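Local coordinates for enhancer of mRNA-decapping protein 4 homolog (Drosophila melanogaster, PDB 2VXG) that seems to take part in mRNA decapping during mRNA degradation and is required for silencing a subset of endogenous miRNA targets, this piece being its helical C-terminal domain, at residues V32-T35 and L36-D40; T69-E73 and L74-Y78; M88-P91 and I92-E95. All coordinates share one frame; numbering follows the deposited sequence.

Contact 1 of 3, residues V32-T35 and L36-D40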
# COMPACT_ATOMS: atom_id res chain seq x y z
N VAL A 32 2.73 7.98 -5.98
CA VAL A 32 2.44 6.60 -5.64
C VAL A 32 1.23 6.11 -6.43
O VAL A 32 1.31 5.02 -7.04
CB VAL A 32 2.24 6.40 -4.11
CG1 VAL A 32 1.84 4.92 -3.82
CG2 VAL A 32 3.53 6.77 -3.35
N GLU A 33 0.13 6.88 -6.42
CA GLU A 33 -1.06 6.51 -7.22
C GLU A 33 -0.81 6.40 -8.70
O GLU A 33 -1.19 5.40 -9.30
CB GLU A 33 -2.22 7.44 -6.95
CG GLU A 33 -2.72 7.34 -5.57
CD GLU A 33 -3.90 8.27 -5.29
OE1 GLU A 33 -4.84 8.27 -6.12
OE2 GLU A 33 -3.86 8.99 -4.23
N PHE A 34 -0.08 7.37 -9.28
CA PHE A 34 0.44 7.29 -10.67
C PHE A 34 1.19 5.97 -10.89
O PHE A 34 0.99 5.27 -11.90
CB PHE A 34 1.37 8.51 -10.93
CG PHE A 34 2.23 8.41 -12.21
CD1 PHE A 34 1.75 8.88 -13.43
CD2 PHE A 34 3.52 7.90 -12.15
CE1 PHE A 34 2.51 8.82 -14.58
CE2 PHE A 34 4.29 7.83 -13.26
CZ PHE A 34 3.80 8.29 -14.50
N THR A 35 2.08 5.64 -9.96
CA THR A 35 2.85 4.41 -10.05
C THR A 35 1.90 3.21 -10.06
O THR A 35 2.03 2.35 -10.92
CB THR A 35 3.90 4.30 -8.92
OG1 THR A 35 4.66 5.51 -8.88
CG2 THR A 35 4.83 3.10 -9.07
N LEU A 36 0.93 3.17 -9.14
CA LEU A 36 -0.01 2.01 -9.02
C LEU A 36 -0.84 1.87 -10.29
O LEU A 36 -1.03 0.79 -10.82
CB LEU A 36 -0.93 2.14 -7.83
CG LEU A 36 -0.35 2.18 -6.41
CD1 LEU A 36 -1.47 2.43 -5.43
CD2 LEU A 36 0.36 0.93 -6.08
N ARG A 37 -1.28 3.02 -10.80
CA ARG A 37 -1.95 3.14 -12.10
C ARG A 37 -1.15 2.56 -13.28
O ARG A 37 -1.75 2.00 -14.17
CB ARG A 37 -2.37 4.60 -12.27
CG ARG A 37 -2.84 5.07 -13.62
CD ARG A 37 -2.80 6.62 -13.65
NE ARG A 37 -3.31 7.16 -12.39
CZ ARG A 37 -2.88 8.27 -11.77
NH1 ARG A 37 -1.93 9.05 -12.27
NH2 ARG A 37 -3.45 8.60 -10.62
N HIS A 38 0.19 2.61 -13.27
CA HIS A 38 1.00 2.04 -14.36
C HIS A 38 1.67 0.72 -14.07
O HIS A 38 2.47 0.28 -14.87
CB HIS A 38 2.13 2.99 -14.76
CG HIS A 38 1.64 4.20 -15.46
ND1 HIS A 38 1.20 5.32 -14.78
CD2 HIS A 38 1.45 4.45 -16.77
CE1 HIS A 38 0.78 6.21 -15.66
NE2 HIS A 38 0.92 5.71 -16.87
N THR A 39 1.45 0.11 -12.92
CA THR A 39 2.19 -1.13 -12.67
C THR A 39 1.24 -2.30 -12.85
O THR A 39 0.04 -2.17 -12.67
CB THR A 39 2.99 -1.20 -11.29
OG1 THR A 39 2.53 -2.26 -10.43
CG2 THR A 39 3.01 0.10 -10.56
N ASP A 40 1.80 -3.42 -13.28
CA ASP A 40 1.02 -4.62 -13.50
C ASP A 40 0.89 -5.28 -12.13
O ASP A 40 1.88 -5.77 -11.58
CB ASP A 40 1.74 -5.53 -14.49
CG ASP A 40 0.90 -6.72 -14.92
OD1 ASP A 40 -0.04 -7.13 -14.20
OD2 ASP A 40 1.20 -7.25 -16.00

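Contact 2 of 3, residues T69-E73 and L74-Y78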
# COMPACT_ATOMS: atom_id res chain seq x y z
N THR A 69 -8.41 10.40 2.92
CA THR A 69 -9.49 11.36 2.63
C THR A 69 -10.07 11.17 1.20
O THR A 69 -11.27 11.36 0.97
CB THR A 69 -9.08 12.84 2.95
OG1 THR A 69 -7.87 13.17 2.28
CG2 THR A 69 -8.84 13.00 4.46
N ASN A 70 -9.23 10.77 0.26
CA ASN A 70 -9.69 10.30 -1.04
C ASN A 70 -9.18 8.88 -1.29
O ASN A 70 -8.55 8.57 -2.30
CB ASN A 70 -9.30 11.27 -2.18
CG ASN A 70 -10.24 11.14 -3.41
OD1 ASN A 70 -11.45 11.32 -3.32
ND2 ASN A 70 -9.65 10.83 -4.56
N HIS A 71 -9.50 8.01 -0.34
CA HIS A 71 -9.40 6.56 -0.51
C HIS A 71 -10.34 6.06 -1.60
O HIS A 71 -11.49 6.50 -1.69
CB HIS A 71 -9.71 5.84 0.81
CG HIS A 71 -9.26 4.41 0.83
ND1 HIS A 71 -7.93 4.05 0.74
CD2 HIS A 71 -9.96 3.26 0.95
CE1 HIS A 71 -7.83 2.74 0.80
NE2 HIS A 71 -9.04 2.23 0.91
N ASN A 72 -9.86 5.10 -2.40
CA ASN A 72 -10.61 4.52 -3.52
C ASN A 72 -10.30 3.03 -3.74
O ASN A 72 -9.48 2.46 -3.02
CB ASN A 72 -10.33 5.33 -4.80
CG ASN A 72 -8.84 5.52 -5.06
OD1 ASN A 72 -8.01 4.62 -4.81
ND2 ASN A 72 -8.50 6.69 -5.61
N GLU A 73 -10.95 2.42 -4.74
CA GLU A 73 -10.75 1.02 -5.11
C GLU A 73 -9.29 0.69 -5.46
O GLU A 73 -8.72 -0.32 -5.03
CB GLU A 73 -11.63 0.65 -6.29
CG GLU A 73 -12.29 -0.74 -6.16
CD GLU A 73 -12.90 -1.25 -7.46
OE1 GLU A 73 -12.24 -1.10 -8.52
OE2 GLU A 73 -14.02 -1.81 -7.44
N LEU A 74 -8.66 1.54 -6.26
CA LEU A 74 -7.28 1.27 -6.62
C LEU A 74 -6.43 1.12 -5.33
O LEU A 74 -5.80 0.08 -5.11
CB LEU A 74 -6.74 2.33 -7.58
CG LEU A 74 -5.23 2.25 -7.81
CD1 LEU A 74 -4.84 0.88 -8.33
CD2 LEU A 74 -4.72 3.40 -8.68
N LYS A 75 -6.47 2.13 -4.46
CA LYS A 75 -5.66 2.11 -3.26
C LYS A 75 -6.13 1.01 -2.27
O LYS A 75 -5.28 0.40 -1.60
CB LYS A 75 -5.59 3.51 -2.60
CG LYS A 75 -4.69 4.49 -3.41
CD LYS A 75 -4.49 5.88 -2.75
CE LYS A 75 -5.84 6.63 -2.63
NZ LYS A 75 -5.73 8.03 -2.09
N GLN A 76 -7.43 0.77 -2.20
CA GLN A 76 -7.95 -0.28 -1.31
C GLN A 76 -7.46 -1.62 -1.75
O GLN A 76 -7.02 -2.42 -0.96
CB GLN A 76 -9.48 -0.35 -1.29
CG GLN A 76 -10.06 -1.41 -0.28
CD GLN A 76 -9.47 -1.31 1.14
OE1 GLN A 76 -9.16 -0.22 1.61
NE2 GLN A 76 -9.32 -2.46 1.83
N ARG A 77 -7.56 -1.86 -3.06
CA ARG A 77 -7.15 -3.12 -3.62
C ARG A 77 -5.66 -3.35 -3.40
O ARG A 77 -5.25 -4.47 -3.05
CB ARG A 77 -7.56 -3.18 -5.10
CG ARG A 77 -7.46 -4.54 -5.72
CD ARG A 77 -6.15 -4.75 -6.45
NE ARG A 77 -6.03 -3.85 -7.61
CZ ARG A 77 -5.47 -4.16 -8.76
NH1 ARG A 77 -4.97 -5.38 -8.98
NH2 ARG A 77 -5.42 -3.23 -9.72
N TYR A 78 -4.83 -2.31 -3.57
CA TYR A 78 -3.42 -2.40 -3.15
C TYR A 78 -3.20 -2.60 -1.67
O TYR A 78 -2.28 -3.31 -1.29
CB TYR A 78 -2.55 -1.23 -3.64
CG TYR A 78 -2.02 -1.54 -5.04
CD1 TYR A 78 -0.69 -1.94 -5.24
CD2 TYR A 78 -2.87 -1.49 -6.13
CE1 TYR A 78 -0.23 -2.25 -6.53
CE2 TYR A 78 -2.43 -1.80 -7.41
CZ TYR A 78 -1.11 -2.18 -7.60
OH TYR A 78 -0.66 -2.49 -8.89
O HOH W 1 -6.15 9.53 -0.09
O HOH W 2 -5.60 6.62 0.43

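Contact 3 of 3, residues M88-P91 and I92-E95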
# COMPACT_ATOMS: atom_id res chain seq x y z
N MET A 88 5.28 -13.06 7.20
CA MET A 88 5.59 -13.01 8.63
C MET A 88 6.79 -13.89 9.05
O MET A 88 7.19 -13.84 10.21
CB MET A 88 4.34 -13.34 9.48
CG MET A 88 3.24 -12.23 9.54
SD MET A 88 3.85 -10.52 9.87
CE MET A 88 4.22 -10.63 11.63
N ALA A 89 7.34 -14.68 8.13
CA ALA A 89 8.60 -15.40 8.36
C ALA A 89 9.81 -14.51 8.14
O ALA A 89 10.92 -14.86 8.55
CB ALA A 89 8.70 -16.63 7.48
N ASP A 90 9.63 -13.37 7.49
CA ASP A 90 10.77 -12.47 7.26
C ASP A 90 11.05 -11.78 8.60
O ASP A 90 10.20 -11.12 9.12
CB ASP A 90 10.45 -11.49 6.12
CG ASP A 90 11.54 -10.48 5.86
OD1 ASP A 90 12.11 -9.91 6.82
OD2 ASP A 90 11.79 -10.20 4.67
N PRO A 91 12.27 -11.93 9.14
CA PRO A 91 12.58 -11.38 10.48
C PRO A 91 12.43 -9.83 10.61
O PRO A 91 12.07 -9.33 11.68
CB PRO A 91 14.03 -11.83 10.71
CG PRO A 91 14.59 -12.09 9.34
CD PRO A 91 13.44 -12.60 8.53
N ILE A 92 12.66 -9.10 9.53
CA ILE A 92 12.45 -7.66 9.52
C ILE A 92 10.96 -7.37 9.54
O ILE A 92 10.48 -6.54 10.32
CB ILE A 92 13.10 -7.00 8.30
CG1 ILE A 92 14.63 -7.03 8.47
CG2 ILE A 92 12.58 -5.57 8.17
CD1 ILE A 92 15.44 -6.36 7.36
N THR A 93 10.23 -8.06 8.67
CA THR A 93 8.80 -7.90 8.65
C THR A 93 8.19 -8.25 10.01
O THR A 93 7.34 -7.54 10.50
CB THR A 93 8.19 -8.79 7.58
OG1 THR A 93 8.70 -8.40 6.30
CG2 THR A 93 6.62 -8.70 7.63
N ARG A 94 8.64 -9.34 10.61
CA ARG A 94 8.12 -9.74 11.93
C ARG A 94 8.27 -8.65 13.03
O ARG A 94 7.38 -8.47 13.88
CB ARG A 94 8.77 -11.06 12.31
CG ARG A 94 9.29 -11.19 13.75
CD ARG A 94 9.99 -12.53 13.92
NE ARG A 94 9.24 -13.60 13.25
CZ ARG A 94 8.14 -14.20 13.72
NH1 ARG A 94 7.60 -13.84 14.89
NH2 ARG A 94 7.55 -15.16 13.01
N GLU A 95 9.39 -7.94 13.00
CA GLU A 95 9.66 -6.83 13.92
C GLU A 95 8.92 -5.53 13.53
O GLU A 95 8.41 -4.81 14.39
CB GLU A 95 11.15 -6.54 13.91
CG GLU A 95 11.59 -5.51 14.93
CD GLU A 95 12.88 -4.78 14.59
OE1 GLU A 95 13.33 -4.01 15.45
OE2 GLU A 95 13.43 -4.96 13.48

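Contact 1 of 3, residues V32-T35 and L36-D40
With CG anti to the backbone N (chi1 167°), the Phe34 ring leans along the helix to meet His38, whose CG lies anti to its own carbonyl carbon (chi1 -70°), which turns the imidazole back toward Phe34, one turn earlier. The two rings meet obliquely, planes at 48°: His38 ND1 stands over one face of the phenyl, offset toward the rim, and Phe34 CE1 comes within 3.3 Å of His38 CE1. What fixes the rotation of the imidazole is a bond to the backbone: ND1 of His38 donates to Phe34 O at 2.9 Å, nearly straight, with the carbonyl oxygen lying close to the ring plane. The same oxygen receives only a weak bond from His38 N, so here, in the last turn of helix 29-38, the side chain probably takes over part of the role of an i to i+4 amide such as Arg37 N, which reaches Glu33 O at 2.8 Å. Arg37 bends at chi3 and lays one face of its guanidinium over the Phe34 backbone, NH1 3.4 Å from Phe34 CA, while NH1 also sits at the edge of the phenyl ring. Its opposite-charge neighbour Glu33 turns instead to Lys75 of helix 73-85, with which OE2 forms a salt bridge. On the buried side, Val32 CG1 packs loosely on Leu36 CG at 4.4 Å, beside Leu60 of helix 54-66.

Contact 2 of 3, residues T69-E73 and L74-Y78
This is a local helix-start contact, in which the loop after helix 54-66 runs into the first turns of helix 73-85, with Asn72 as the N-cap. Asn72 OD1 accepts from Lys75 N at 2.9 Å, an almost straight bond (170°) that satisfies an amide of the first turn. Chi1 of 51° places CG between the backbone N and the carbonyl carbon, and it is this turn that brings the amide oxygen back over the helix start. The ordinary helical ladder begins on the same residue, Gln76 N donating to Asn72 O. Lys75 crosses the Asn72 side chain and bends at chi3, its CE coming 3.7 Å from Asn72 OD1, to carry NZ back to the loop. There Lys75 NZ donates to Asn70 O at 2.9 Å, from well above the carbonyl plane, and to two waters, besides its salt bridge to Glu33. The ammonium of this buried lysine therefore has several partners, and they tie the loop to two helices. His71 slides past Lys75 in the opposite direction, and its ring meets Phe111 of helix 91-114 edge-to-face. The imidazole is also held by Gln76: His71 NE2 donates to Gln76 OE1 over a short 2.6 Å, on a lone pair in the amide plane, with the ring and amide planes 72° apart.

Contact 3 of 3, residues M88-P91 and I92-E95
Met88 folds its thioether back over the start of the next helix, bent at both chi2 and chi3, and crosses Thr93 at about a right angle. Met88 SD rests 4.0 Å from Thr93 CG2, and its methyl CE lies equally far from Arg94 CA. Thr93 OG1 turns away from this apolar contact to hydrogen-bond with Gln54 OE1. The polar half of the contact belongs to Asp90. With CG anti to the backbone N (chi1 177°), its carboxylate hangs over the first turn, where Asp90 OD1 takes two amides: Ile92 N at 2.9 Å, nearly in line with the C-O bond but bent at the hydrogen (133°), and Thr93 N at 3.2 Å, straighter at the hydrogen yet coming from above the carboxylate plane. The negative charge probably also interacts favourably with the helix dipole. Replacing Asp90 with an alanine would probably leave the amides of Ile92 and Thr93 without their shared acceptor and the helix start without its negative charge. The backbone of Asp90 contributes too, its O receiving Arg94 N at 2.8 Å. Pro91, which has no amide hydrogen to offer, follows directly as the first helical residue: an aspartate N-cap with proline at N1, a classic way to begin an alpha-helix, here helix 91-114.

In the fold
Contacts 1 and 2 are partly buried and touch each other, their centres about 12 Å apart. Between helices 29-38 and 73-85 they share the Glu33-Lys75 salt bridge and the packing of Leu36 on Tyr78, so polar and apolar pairs join the same two helices. Contact 3 is a surface contact on the opposite side of the chain's centre, its centre about 26 Å from either of the others. Contacts 2 and 3 both start a helix with a side-chain cap, one with a neutral amide beside a buried lysine, the other with a carboxylate accepting two amides. Contact 1 instead lies in a last helical turn, where an imidazole serves a carbonyl.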